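Local structure of ADP-ribosylating toxin CARDS (Mycoplasma pneumoniae, 4TLV) at residues G330-L335 against D515-K520; S480-V485 against V509-H514; F493-L498 against E522-Y527; Y549-Q554 against S569-V574. The protein transfers ADP-ribosyl groups from NAD+ to multiple target proteins in vitro and causes vacuolization and loss of epithelial integrity in mammalian cells. All coordinates share one frame; numbering follows the deposited sequence.

Interaction 1. Residues G330-L335 against D515-K520; sequences GAQISL and DMNEDK
The Gln332 amide reaches out of a D2 loop and docks on an Asx turn in D3, so this contact bridges the toxin's two beta-trefoil domains. The turn is built by Asp515, whose OD1 accepts the backbone N of Asn517 at 2.8 Å; a type I beta turn overlaps it, running from Asp515 to Glu518. Gln332 grips it with both ends of its amide. Its OE1 takes the backbone N of Met516 at 2.8 Å, nearly straight at 166°, with the donor above the carbonyl plane. Beyond CG the chain is extended (chi2 167°), which carries CD past Met516 CB.

The buried side is apolar and less intimate: Met516, bent at chi2 and chi3, brings CE to Ile333 CG2 at 4.1 Å, and the same methionine also packs on Phe483 and Phe493 of D3. Toward solvent lie Asp515 and Asn517. Asn517 OD1 comes within 3.4 Å of Gln332 NE2, but the angle is too poor for a hydrogen bond. The bond on this side is Gln332 NE2 to Asp515 OD1, 2.9 Å; it meets the carboxylate oxygen from the face opposite to that used by Asn517 N.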
loop_
_atom_site.group_PDB
_atom_site.type_symbol
_atom_site.label_atom_id
_atom_site.label_comp_id
_atom_site.label_asym_id
_atom_site.label_seq_id
_atom_site.Cartn_x
_atom_site.Cartn_y
_atom_site.Cartn_z
ATOM N N GLY A 330 -5.157 0.767 22.671
ATOM C CA GLY A 330 -4.795 1.801 23.623
ATOM C C GLY A 330 -3.486 2.484 23.266
ATOM O O GLY A 330 -3.255 3.636 23.641
ATOM N N ALA A 331 -2.636 1.778 22.531
ATOM C CA ALA A 331 -1.360 2.338 22.109
ATOM C C ALA A 331 -1.411 2.859 20.665
ATOM O O ALA A 331 -0.380 2.998 20.010
ATOM C CB ALA A 331 -0.236 1.312 22.284
ATOM N N GLN A 332 -2.625 3.130 20.185
ATOM C CA GLN A 332 -2.852 3.811 18.916
ATOM C C GLN A 332 -2.455 3.015 17.667
ATOM O O GLN A 332 -2.190 3.595 16.625
ATOM C CB GLN A 332 -2.181 5.187 18.908
ATOM C CG GLN A 332 -2.567 6.065 20.088
ATOM C CD GLN A 332 -1.653 7.267 20.222
ATOM O OE1 GLN A 332 -0.452 7.126 20.461
ATOM N NE2 GLN A 332 -2.211 8.456 20.032
ATOM N N ILE A 333 -2.436 1.693 17.750
ATOM C CA ILE A 333 -2.209 0.939 16.525
ATOM C C ILE A 333 -3.487 0.282 16.006
ATOM O O ILE A 333 -4.438 0.026 16.748
ATOM C CB ILE A 333 -1.059 -0.073 16.616
ATOM C CG1 ILE A 333 -1.350 -1.106 17.686
ATOM C CG2 ILE A 333 0.314 0.631 16.827
ATOM C CD1 ILE A 333 -0.116 -1.835 18.134
ATOM N N SER A 334 -3.487 0.062 14.703
ATOM C CA SER A 334 -4.590 -0.543 13.975
ATOM C C SER A 334 -4.227 -2.006 13.760
ATOM O O SER A 334 -3.049 -2.333 13.619
ATOM C CB SER A 334 -4.728 0.163 12.622
ATOM O OG SER A 334 -5.653 -0.504 11.783
ATOM N N LEU A 335 -5.230 -2.883 13.772
ATOM C CA LEU A 335 -5.024 -4.314 13.551
ATOM C C LEU A 335 -5.787 -4.825 12.327
ATOM O O LEU A 335 -6.917 -4.404 12.082
ATOM C CB LEU A 335 -5.471 -5.098 14.785
ATOM C CG LEU A 335 -4.699 -4.777 16.075
ATOM C CD1 LEU A 335 -5.502 -5.251 17.308
ATOM C CD2 LEU A 335 -3.289 -5.386 16.040
ATOM N N ASP A 515 3.088 9.880 21.722
ATOM C CA ASP A 515 1.835 10.031 20.975
ATOM C C ASP A 515 2.045 9.732 19.463
ATOM O O ASP A 515 2.768 10.440 18.768
ATOM C CB ASP A 515 1.294 11.446 21.180
ATOM C CG ASP A 515 -0.055 11.677 20.508
ATOM O OD1 ASP A 515 -0.532 10.807 19.738
ATOM O OD2 ASP A 515 -0.633 12.758 20.749
ATOM N N MET A 516 1.412 8.674 18.978
ATOM C CA MET A 516 1.477 8.314 17.554
ATOM C C MET A 516 1.117 9.491 16.638
ATOM O O MET A 516 1.666 9.621 15.553
ATOM C CB MET A 516 0.577 7.108 17.269
ATOM C CG MET A 516 0.597 6.638 15.803
ATOM S SD MET A 516 2.147 5.849 15.332
ATOM C CE MET A 516 1.954 4.271 16.143
ATOM N N ASN A 517 0.226 10.369 17.092
ATOM C CA ASN A 517 -0.223 11.507 16.291
ATOM C C ASN A 517 0.712 12.717 16.331
ATOM O O ASN A 517 0.528 13.659 15.569
ATOM C CB ASN A 517 -1.597 12.001 16.758
ATOM C CG ASN A 517 -2.636 10.895 16.832
ATOM O OD1 ASN A 517 -3.349 10.749 17.840
ATOM N ND2 ASN A 517 -2.743 10.129 15.770
ATOM N N GLU A 518 1.666 12.725 17.254
ATOM C CA GLU A 518 2.523 13.902 17.407
ATOM C C GLU A 518 3.398 14.088 16.154
ATOM O O GLU A 518 3.988 13.134 15.653
ATOM C CB GLU A 518 3.353 13.813 18.698
ATOM C CG GLU A 518 4.051 15.116 19.058
ATOM C CD GLU A 518 5.316 15.324 18.251
ATOM O OE1 GLU A 518 5.996 14.318 17.936
ATOM O OE2 GLU A 518 5.624 16.491 17.927
ATOM N N ASP A 519 3.455 15.314 15.636
ATOM C CA ASP A 519 3.980 15.527 14.290
ATOM C C ASP A 519 4.897 16.741 14.171
ATOM O O ASP A 519 5.125 17.225 13.075
ATOM C CB ASP A 519 2.808 15.680 13.299
ATOM C CG ASP A 519 3.247 15.569 11.842
ATOM O OD1 ASP A 519 4.215 14.840 11.557
ATOM O OD2 ASP A 519 2.621 16.217 10.983
ATOM N N LYS A 520 5.425 17.241 15.284
ATOM C CA LYS A 520 6.254 18.441 15.192
ATOM C C LYS A 520 7.713 18.182 15.555
ATOM O O LYS A 520 8.619 18.720 14.921
ATOM C CB LYS A 520 5.689 19.573 16.063
ATOM C CG LYS A 520 6.305 20.935 15.726
ATOM C CD LYS A 520 5.874 22.039 16.680
ATOM C CE LYS A 520 6.614 23.338 16.358
ATOM N NZ LYS A 520 6.425 24.393 17.402
#

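Interaction 2. Residues S480-V485 against V509-H514; sequences SKIFFV and VEWLKH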
loop_
_atom_site.group_PDB
_atom_site.type_symbol
_atom_site.label_atom_id
_atom_site.label_comp_id
_atom_site.label_asym_id
_atom_site.label_seq_id
_atom_site.Cartn_x
_atom_site.Cartn_y
_atom_site.Cartn_z
ATOM N N SER A 480 6.638 10.265 9.745
ATOM C CA SER A 480 8.050 9.864 9.638
ATOM C C SER A 480 8.664 9.342 10.939
ATOM O O SER A 480 9.883 9.377 11.102
ATOM C CB SER A 480 8.921 11.014 9.086
ATOM O OG SER A 480 8.492 11.432 7.797
ATOM N N LYS A 481 7.839 8.858 11.865
ATOM C CA LYS A 481 8.369 8.264 13.091
ATOM C C LYS A 481 8.648 6.767 12.899
ATOM O O LYS A 481 8.070 6.112 12.012
ATOM C CB LYS A 481 7.424 8.514 14.282
ATOM C CG LYS A 481 7.190 9.995 14.594
ATOM C CD LYS A 481 6.590 10.192 15.985
ATOM C CE LYS A 481 5.172 9.646 16.045
ATOM N NZ LYS A 481 4.292 10.465 15.166
ATOM N N ILE A 482 9.575 6.238 13.688
ATOM C CA ILE A 482 9.878 4.815 13.671
ATOM C C ILE A 482 9.459 4.238 15.013
ATOM O O ILE A 482 9.790 4.804 16.056
ATOM C CB ILE A 482 11.378 4.567 13.436
ATOM C CG1 ILE A 482 11.713 4.877 11.971
ATOM C CG2 ILE A 482 11.763 3.119 13.746
ATOM C CD1 ILE A 482 13.207 4.943 11.671
ATOM N N PHE A 483 8.737 3.118 14.993
ATOM C CA PHE A 483 8.252 2.541 16.248
ATOM C C PHE A 483 8.381 1.022 16.333
ATOM O O PHE A 483 8.433 0.318 15.319
ATOM C CB PHE A 483 6.830 3.040 16.595
ATOM C CG PHE A 483 5.748 2.631 15.606
ATOM C CD1 PHE A 483 5.411 3.448 14.535
ATOM C CD2 PHE A 483 5.034 1.448 15.781
ATOM C CE1 PHE A 483 4.385 3.078 13.637
ATOM C CE2 PHE A 483 4.015 1.083 14.907
ATOM C CZ PHE A 483 3.688 1.907 13.833
ATOM N N PHE A 484 8.450 0.540 17.569
ATOM C CA PHE A 484 8.667 -0.860 17.903
ATOM C C PHE A 484 7.424 -1.275 18.689
ATOM O O PHE A 484 7.110 -0.674 19.712
ATOM C CB PHE A 484 9.916 -0.937 18.801
ATOM C CG PHE A 484 10.351 -2.325 19.182
ATOM C CD1 PHE A 484 9.537 -3.154 19.942
ATOM C CD2 PHE A 484 11.639 -2.765 18.864
ATOM C CE1 PHE A 484 9.970 -4.431 20.324
ATOM C CE2 PHE A 484 12.082 -4.031 19.246
ATOM C CZ PHE A 484 11.242 -4.869 19.974
ATOM N N VAL A 485 6.706 -2.282 18.207
ATOM C CA VAL A 485 5.498 -2.728 18.891
ATOM C C VAL A 485 5.844 -3.904 19.791
ATOM O O VAL A 485 6.103 -5.001 19.317
ATOM C CB VAL A 485 4.381 -3.145 17.906
ATOM C CG1 VAL A 485 3.146 -3.645 18.663
ATOM C CG2 VAL A 485 4.010 -1.972 16.983
ATOM N N VAL A 509 20.793 6.600 20.967
ATOM C CA VAL A 509 19.375 6.813 20.702
ATOM C C VAL A 509 18.592 6.058 21.777
ATOM O O VAL A 509 19.166 5.275 22.532
ATOM C CB VAL A 509 18.978 6.318 19.293
ATOM C CG1 VAL A 509 19.602 7.197 18.231
ATOM C CG2 VAL A 509 19.406 4.883 19.095
ATOM N N GLU A 510 17.288 6.287 21.863
ATOM C CA GLU A 510 16.490 5.582 22.857
ATOM C C GLU A 510 15.105 5.320 22.298
ATOM O O GLU A 510 14.707 5.940 21.311
ATOM C CB GLU A 510 16.371 6.423 24.125
ATOM C CG GLU A 510 15.756 7.797 23.865
ATOM C CD GLU A 510 15.903 8.765 25.035
ATOM O OE1 GLU A 510 16.129 8.303 26.173
ATOM O OE2 GLU A 510 15.782 9.992 24.808
ATOM N N TRP A 511 14.375 4.415 22.941
ATOM C CA TRP A 511 13.022 4.062 22.514
ATOM C C TRP A 511 12.025 4.466 23.583
ATOM O O TRP A 511 12.083 3.954 24.700
ATOM C CB TRP A 511 12.935 2.559 22.308
ATOM C CG TRP A 511 13.771 2.017 21.188
ATOM C CD1 TRP A 511 15.054 1.537 21.260
ATOM C CD2 TRP A 511 13.358 1.856 19.829
ATOM N NE1 TRP A 511 15.469 1.109 20.020
ATOM C CE2 TRP A 511 14.444 1.292 19.127
ATOM C CE3 TRP A 511 12.178 2.147 19.139
ATOM C CZ2 TRP A 511 14.373 0.992 17.768
ATOM C CZ3 TRP A 511 12.117 1.857 17.778
ATOM C CH2 TRP A 511 13.202 1.286 17.116
ATOM N N LEU A 512 11.111 5.374 23.251
ATOM C CA LEU A 512 10.226 5.982 24.247
ATOM C C LEU A 512 8.764 5.877 23.857
ATOM O O LEU A 512 8.422 6.057 22.694
ATOM C CB LEU A 512 10.540 7.470 24.382
ATOM C CG LEU A 512 11.982 7.856 24.709
ATOM C CD1 LEU A 512 12.163 9.350 24.554
ATOM C CD2 LEU A 512 12.356 7.398 26.118
ATOM N N LYS A 513 7.886 5.656 24.832
ATOM C CA LYS A 513 6.452 5.770 24.555
ATOM C C LYS A 513 6.148 7.199 24.165
ATOM O O LYS A 513 6.774 8.133 24.663
ATOM C CB LYS A 513 5.613 5.341 25.761
ATOM C CG LYS A 513 5.747 3.871 26.075
ATOM C CD LYS A 513 4.724 3.432 27.106
ATOM C CE LYS A 513 4.851 1.942 27.388
ATOM N NZ LYS A 513 3.802 1.474 28.327
ATOM N N HIS A 514 5.199 7.387 23.255
ATOM C CA HIS A 514 5.003 8.694 22.669
ATOM C C HIS A 514 3.668 8.699 21.923
ATOM O O HIS A 514 3.174 7.642 21.566
ATOM C CB HIS A 514 6.167 8.977 21.716
ATOM C CG HIS A 514 6.222 10.387 21.213
ATOM N ND1 HIS A 514 6.625 11.443 22.001
ATOM C CD2 HIS A 514 5.955 10.908 19.992
ATOM C CE1 HIS A 514 6.578 12.559 21.295
ATOM N NE2 HIS A 514 6.182 12.261 20.070
#
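Trp511 of strand 510-512 and Phe484 of strand 481-485 meet across this contact, and the six-membered ring of the indole is where most of it happens. The short strand segments run 75° apart with axes 8.2 Å from each other, and no hydrogen bond joins them directly; strand 490-495 lies between them in the sheet. Phe484 meets the indole in two ways. Its ring turns an edge toward the indole face in a T-shaped pair, planes 73° apart and centroids 5.8 Å from one another. Its CB, meanwhile, sits 3.7 Å from Trp511 CZ3. Further along the same benzo side, Ile482 crosses obliquely and brings its CG2 to Trp511 CH2 at 4.1 Å, and the backbone carbon of Phe483 approaches CZ3 from between these two side chains.

At the other end of the contact, Lys481 crosses the His514 side chain at about a right angle, CD lying 4.1 Å from His514 CD2. The lysine then bends at chi3 and chi4, and NZ bonds to the carbonyl oxygens of Met516 and Glu518 and to Thr479 OG1. His514 NE2 has its own partner in Glu518 OE1, and its ring stacks on Phe524. Across this D3 beta-trefoil contact the chemistry is therefore apolar and aromatic, while the polar ends of Lys481 and His514 turn to Met516 and Glu518 in the loop after His514, and Lys481 also to Thr479.

Interaction 3. Residues F493-L498 against E522-Y527; sequences FLHNKL and ENFKWY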
loop_
_atom_site.group_PDB
_atom_site.type_symbol
_atom_site.label_atom_id
_atom_site.label_comp_id
_atom_site.label_asym_id
_atom_site.label_seq_id
_atom_site.Cartn_x
_atom_site.Cartn_y
_atom_site.Cartn_z
ATOM N N PHE A 493 8.933 4.542 20.425
ATOM C CA PHE A 493 9.387 5.320 19.265
ATOM C C PHE A 493 10.873 5.685 19.330
ATOM O O PHE A 493 11.402 6.029 20.399
ATOM C CB PHE A 493 8.561 6.599 19.161
ATOM C CG PHE A 493 7.099 6.349 18.883
ATOM C CD1 PHE A 493 6.230 5.992 19.909
ATOM C CD2 PHE A 493 6.607 6.442 17.593
ATOM C CE1 PHE A 493 4.879 5.753 19.645
ATOM C CE2 PHE A 493 5.266 6.199 17.316
ATOM C CZ PHE A 493 4.397 5.859 18.346
ATOM N N LEU A 494 11.529 5.630 18.179
ATOM C CA LEU A 494 12.967 5.864 18.085
ATOM C C LEU A 494 13.229 7.347 18.238
ATOM O O LEU A 494 12.673 8.166 17.500
ATOM C CB LEU A 494 13.499 5.351 16.735
ATOM C CG LEU A 494 15.014 5.495 16.500
ATOM C CD1 LEU A 494 15.780 4.697 17.553
ATOM C CD2 LEU A 494 15.388 5.041 15.114
ATOM N N HIS A 495 14.054 7.705 19.222
ATOM C CA HIS A 495 14.269 9.105 19.565
ATOM C C HIS A 495 15.748 9.514 19.500
ATOM O O HIS A 495 16.611 8.868 20.105
ATOM C CB HIS A 495 13.713 9.394 20.971
ATOM C CG HIS A 495 13.842 10.824 21.393
ATOM N ND1 HIS A 495 14.564 11.208 22.501
ATOM C CD2 HIS A 495 13.346 11.964 20.855
ATOM C CE1 HIS A 495 14.505 12.522 22.634
ATOM N NE2 HIS A 495 13.772 13.006 21.647
ATOM N N ASN A 496 16.029 10.602 18.789
ATOM C CA ASN A 496 17.389 11.123 18.697
ATOM C C ASN A 496 17.667 12.005 19.909
ATOM O O ASN A 496 16.793 12.737 20.325
ATOM C CB ASN A 496 17.550 11.952 17.424
ATOM C CG ASN A 496 18.824 12.792 17.427
ATOM O OD1 ASN A 496 19.948 12.137 17.255
ATOM N ND2 ASN A 496 18.787 14.017 17.586
ATOM N N LYS A 497 18.869 11.931 20.475
ATOM C CA LYS A 497 19.224 12.799 21.616
ATOM C C LYS A 497 20.325 13.791 21.240
ATOM O O LYS A 497 20.485 14.838 21.875
ATOM C CB LYS A 497 19.686 11.963 22.809
ATOM C CG LYS A 497 18.618 11.041 23.366
ATOM C CD LYS A 497 19.210 10.014 24.326
ATOM C CE LYS A 497 19.773 10.672 25.570
ATOM N NZ LYS A 497 19.948 9.674 26.676
ATOM N N LEU A 498 21.081 13.443 20.205
ATOM C CA LEU A 498 22.220 14.246 19.753
ATOM C C LEU A 498 21.831 15.603 19.181
ATOM O O LEU A 498 20.915 15.712 18.358
ATOM C CB LEU A 498 23.022 13.475 18.700
ATOM C CG LEU A 498 24.217 14.194 18.058
ATOM C CD1 LEU A 498 25.342 14.361 19.088
ATOM C CD2 LEU A 498 24.721 13.427 16.844
ATOM N N GLU A 522 11.081 17.027 15.545
ATOM C CA GLU A 522 11.922 16.371 14.546
ATOM C C GLU A 522 12.896 15.342 15.105
ATOM O O GLU A 522 13.441 14.547 14.350
ATOM C CB GLU A 522 12.638 17.401 13.673
ATOM C CG GLU A 522 11.674 18.270 12.895
ATOM C CD GLU A 522 12.372 19.151 11.894
ATOM O OE1 GLU A 522 13.606 19.052 11.783
ATOM O OE2 GLU A 522 11.688 19.944 11.224
ATOM N N ASN A 523 13.107 15.341 16.421
ATOM C CA ASN A 523 13.936 14.303 17.035
ATOM C C ASN A 523 13.290 12.923 17.023
ATOM O O ASN A 523 13.940 11.935 17.333
ATOM C CB ASN A 523 14.322 14.682 18.460
ATOM C CG ASN A 523 15.246 15.863 18.500
ATOM O OD1 ASN A 523 16.328 15.827 17.918
ATOM N ND2 ASN A 523 14.829 16.924 19.184
ATOM N N PHE A 524 12.019 12.856 16.644
ATOM C CA PHE A 524 11.364 11.557 16.484
ATOM C C PHE A 524 11.163 11.234 14.999
ATOM O O PHE A 524 10.578 10.193 14.670
ATOM C CB PHE A 524 9.986 11.544 17.159
ATOM C CG PHE A 524 10.027 11.429 18.670
ATOM C CD1 PHE A 524 10.136 10.192 19.281
ATOM C CD2 PHE A 524 9.904 12.557 19.467
ATOM C CE1 PHE A 524 10.156 10.079 20.663
ATOM C CE2 PHE A 524 9.923 12.457 20.854
ATOM C CZ PHE A 524 10.047 11.219 21.452
ATOM N N LYS A 525 11.613 12.132 14.120
ATOM C CA LYS A 525 11.455 11.947 12.666
ATOM C C LYS A 525 12.719 11.455 11.959
ATOM O O LYS A 525 13.805 12.011 12.155
ATOM C CB LYS A 525 10.952 13.244 12.021
ATOM C CG LYS A 525 9.628 13.723 12.610
ATOM C CD LYS A 525 9.001 14.796 11.759
ATOM C CE LYS A 525 7.595 15.115 12.274
ATOM N NZ LYS A 525 7.031 16.246 11.506
ATOM N N TRP A 526 12.560 10.434 11.111
ATOM C CA TRP A 526 13.683 9.796 10.429
ATOM C C TRP A 526 13.390 9.609 8.942
ATOM O O TRP A 526 12.231 9.549 8.531
ATOM C CB TRP A 526 13.979 8.435 11.061
ATOM C CG TRP A 526 14.232 8.525 12.515
ATOM C CD1 TRP A 526 13.297 8.535 13.513
ATOM C CD2 TRP A 526 15.505 8.650 13.150
ATOM N NE1 TRP A 526 13.914 8.660 14.735
ATOM C CE2 TRP A 526 15.272 8.724 14.543
ATOM C CE3 TRP A 526 16.822 8.700 12.682
ATOM C CZ2 TRP A 526 16.311 8.842 15.473
ATOM C CZ3 TRP A 526 17.863 8.815 13.614
ATOM C CH2 TRP A 526 17.595 8.889 14.987
ATOM N N TYR A 527 14.445 9.514 8.140
ATOM C CA TYR A 527 14.280 9.201 6.720
ATOM C C TYR A 527 15.391 8.281 6.242
ATOM O O TYR A 527 16.446 8.173 6.879
ATOM C CB TYR A 527 14.217 10.477 5.874
ATOM C CG TYR A 527 15.500 11.274 5.884
ATOM C CD1 TYR A 527 15.797 12.143 6.932
ATOM C CD2 TYR A 527 16.421 11.156 4.847
ATOM C CE1 TYR A 527 16.988 12.881 6.938
ATOM C CE2 TYR A 527 17.608 11.884 4.843
ATOM C CZ TYR A 527 17.883 12.742 5.892
ATOM O OH TYR A 527 19.061 13.460 5.884
HETATM O O HOH W 1 10.284 7.985 15.937
#
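Leu494 and Trp526 meet twice. The indole NE1 donates to Leu494 O at 3.1 Å, the oxygen lying in the ring plane, while the leucine's CD2 sits over the indole face in a CH-pi contact, 4.0 Å from the centroid of the five-membered ring. Beside them, His495 has CG anti to its backbone N (chi1 -178°) and against Phe524 CZ and CE1, with CD2 over the centre of the phenylalanine ring, 3.4 Å above the plane; the two rings are tilted 34° apart, an oblique pairing. Asn496 and Asn523 join twice: backbone N to O at 2.9 Å, almost perfectly straight at 178°, and Asn496 ND2 to Asn523 OD1 at 3.1 Å.

A second shell sets these groups. Asn496 ND2 also donates to Leu498 O at 2.8 Å, and Ser569 OG binds Asn496 OD1, so the amide is held by both its ends. His495 ND1 pairs with Glu510 OE2. A water hydrogen-bonds to Leu494 O and Phe524 O. The buried Trp526 indole also packs on Ile546 and Cys548 of strand 543-548.

The 3-10 turn 522-524 is thereby fastened to the end of strand 490-495, both being parts of the D3 beta-trefoil.

Interaction 4. Residues Y549-Q554 against S569-V574; sequences YADNQQ and STYDKV
A single antiparallel hydrogen-bonded pair, Gln554 with Thr570, starts the pairing of strands 554-558 and 567-570 in D3, and the loop before it leans on Tyr571. Gln554 N gives a bond of 2.9 Å to Thr570 O, and Thr570 N returns one of 3.0 Å to Gln554 O. That second oxygen also takes a CA-H...O contact from Ser569 CA at 3.0 Å. The side chains of Gln554 and Thr570 lie on the same face of the sheet.

Just past the pair the strand ends in an ST turn: Thr570 OG1, anti to its backbone N (chi1 -179°), accepts Asp572 N at 2.9 Å. Both segments belong to the C-terminal beta-trefoil, where these two strands follow one another along the chain. From within this turn, Tyr571 sends its ring back toward the loop. Its OH makes a weak hydrogen bond to Asp551 OD2 at 2.8 Å, the carboxylate turned 70° from the ring and the two side chains crossing at about a right angle.

Gln553 lies alongside the same tyrosine, pointing the same way, with CG 3.9 Å from Tyr571 CE1. A bend at chi2 (91°) turns CD off the line of the chain, and the amide it carries serves two partners: Gln553 OE1 takes the backbone N of Asp551 at 2.9 Å, while NE2 donates to Leu498 O.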
loop_
_atom_site.group_PDB
_atom_site.type_symbol
_atom_site.label_atom_id
_atom_site.label_comp_id
_atom_site.label_asym_id
_atom_site.label_seq_id
_atom_site.Cartn_x
_atom_site.Cartn_y
_atom_site.Cartn_z
ATOM N N TYR A 549 15.539 13.909 10.872
ATOM C CA TYR A 549 15.187 15.204 10.283
ATOM C C TYR A 549 15.849 16.387 10.993
ATOM O O TYR A 549 16.163 17.394 10.360
ATOM C CB TYR A 549 13.686 15.473 10.378
ATOM C CG TYR A 549 12.767 14.875 9.313
ATOM C CD1 TYR A 549 12.786 13.521 9.008
ATOM C CD2 TYR A 549 11.817 15.674 8.692
ATOM C CE1 TYR A 549 11.890 12.980 8.059
ATOM C CE2 TYR A 549 10.929 15.153 7.753
ATOM C CZ TYR A 549 10.979 13.801 7.442
ATOM O OH TYR A 549 10.071 13.290 6.535
ATOM N N ALA A 550 15.977 16.299 12.313
ATOM C CA ALA A 550 16.366 17.470 13.113
ATOM C C ALA A 550 17.625 18.163 12.585
ATOM O O ALA A 550 17.612 19.363 12.325
ATOM C CB ALA A 550 16.532 17.096 14.589
ATOM N N ASP A 551 18.702 17.407 12.431
ATOM C CA ASP A 551 19.974 17.981 11.999
ATOM C C ASP A 551 20.796 16.932 11.262
ATOM O O ASP A 551 22.028 16.962 11.289
ATOM C CB ASP A 551 20.758 18.531 13.209
ATOM C CG ASP A 551 21.867 19.507 12.804
ATOM O OD1 ASP A 551 21.802 20.084 11.695
ATOM O OD2 ASP A 551 22.807 19.699 13.606
ATOM N N ASN A 552 20.106 15.995 10.609
ATOM C CA ASN A 552 20.762 14.929 9.846
ATOM C C ASN A 552 21.698 14.034 10.637
ATOM O O ASN A 552 22.647 13.474 10.088
ATOM C CB ASN A 552 21.458 15.489 8.609
ATOM C CG ASN A 552 20.478 16.002 7.613
ATOM O OD1 ASN A 552 19.393 15.434 7.478
ATOM N ND2 ASN A 552 20.820 17.089 6.923
ATOM N N GLN A 553 21.410 13.879 11.923
ATOM C CA GLN A 553 22.136 12.923 12.750
ATOM C C GLN A 553 21.914 11.541 12.190
ATOM O O GLN A 553 20.772 11.186 11.857
ATOM C CB GLN A 553 21.626 12.965 14.194
ATOM C CG GLN A 553 21.731 14.335 14.862
ATOM C CD GLN A 553 20.491 15.212 14.688
ATOM O OE1 GLN A 553 19.704 15.059 13.746
ATOM N NE2 GLN A 553 20.316 16.142 15.613
ATOM N N GLN A 554 22.992 10.759 12.100
ATOM C CA GLN A 554 22.949 9.467 11.430
ATOM C C GLN A 554 22.901 8.272 12.377
ATOM O O GLN A 554 23.726 8.128 13.290
ATOM C CB GLN A 554 24.122 9.298 10.452
ATOM C CG GLN A 554 23.977 8.047 9.593
ATOM C CD GLN A 554 25.084 7.894 8.555
ATOM O OE1 GLN A 554 25.929 8.780 8.393
ATOM N NE2 GLN A 554 25.076 6.768 7.842
ATOM N N SER A 569 23.298 7.782 17.392
ATOM C CA SER A 569 23.331 8.668 16.233
ATOM C C SER A 569 24.543 9.599 16.306
ATOM O O SER A 569 25.045 9.887 17.398
ATOM C CB SER A 569 22.035 9.478 16.094
ATOM O OG SER A 569 21.859 10.418 17.145
ATOM N N THR A 570 24.987 10.085 15.148
ATOM C CA THR A 570 26.256 10.802 15.061
ATOM C C THR A 570 26.323 11.833 13.937
ATOM O O THR A 570 25.617 11.729 12.931
ATOM C CB THR A 570 27.434 9.807 14.911
ATOM O OG1 THR A 570 28.669 10.530 14.845
ATOM C CG2 THR A 570 27.277 8.949 13.651
ATOM N N TYR A 571 27.177 12.835 14.120
ATOM C CA TYR A 571 27.486 13.778 13.052
ATOM C C TYR A 571 28.678 13.310 12.204
ATOM O O TYR A 571 28.982 13.910 11.175
ATOM C CB TYR A 571 27.793 15.168 13.616
ATOM C CG TYR A 571 26.602 15.912 14.175
ATOM C CD1 TYR A 571 25.533 16.267 13.359
ATOM C CD2 TYR A 571 26.550 16.270 15.517
ATOM C CE1 TYR A 571 24.446 16.956 13.866
ATOM C CE2 TYR A 571 25.469 16.953 16.029
ATOM C CZ TYR A 571 24.422 17.290 15.203
ATOM O OH TYR A 571 23.353 17.977 15.717
ATOM N N ASP A 572 29.361 12.255 12.639
ATOM C CA ASP A 572 30.554 11.785 11.934
ATOM C C ASP A 572 30.202 10.828 10.807
ATOM O O ASP A 572 29.690 9.742 11.049
ATOM C CB ASP A 572 31.521 11.103 12.900
ATOM C CG ASP A 572 32.127 12.070 13.898
ATOM O OD1 ASP A 572 32.234 13.276 13.572
ATOM O OD2 ASP A 572 32.491 11.619 15.006
ATOM N N LYS A 573 30.490 11.229 9.574
ATOM C CA LYS A 573 30.149 10.407 8.415
ATOM C C LYS A 573 30.957 9.109 8.403
ATOM O O LYS A 573 30.432 8.041 8.075
ATOM C CB LYS A 573 30.363 11.189 7.117
ATOM C CG LYS A 573 29.577 12.492 7.041
ATOM C CD LYS A 573 29.793 13.184 5.701
ATOM C CE LYS A 573 29.029 14.501 5.615
ATOM N NZ LYS A 573 29.219 15.163 4.290
ATOM N N VAL A 574 32.229 9.207 8.775
ATOM C CA VAL A 574 33.107 8.044 8.805
ATOM C C VAL A 574 33.652 7.783 10.207
ATOM O O VAL A 574 34.137 8.697 10.878
ATOM C CB VAL A 574 34.287 8.200 7.821
ATOM C CG1 VAL A 574 33.796 8.132 6.377
ATOM C CG2 VAL A 574 35.023 9.510 8.078
#

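How the interactions relate
Interaction 1 alone spans two domains, D2 and D3; interactions 2, 3 and 4 all lie within the D3 beta-trefoil and reach its antiparallel sheet, where strand 506-512 of interaction 2 neighbours strand 567-570 of interaction 4. Along the chain, interaction 2 is nested inside the loop that interaction 1 closes, interaction 3 alternates with both, and interaction 4 follows. Interactions 2 and 3 are about 8 Å apart, centre to centre; on the same measure interaction 4 sits about 11 Å from interaction 3 and about 26 Å from interaction 1. Asp519 to Lys525, a salt bridge, joins interactions 1 and 3. Interactions 1 to 3 thus touch one another, whereas interaction 4 touches 2 and 3 but not the domain-bridging contact.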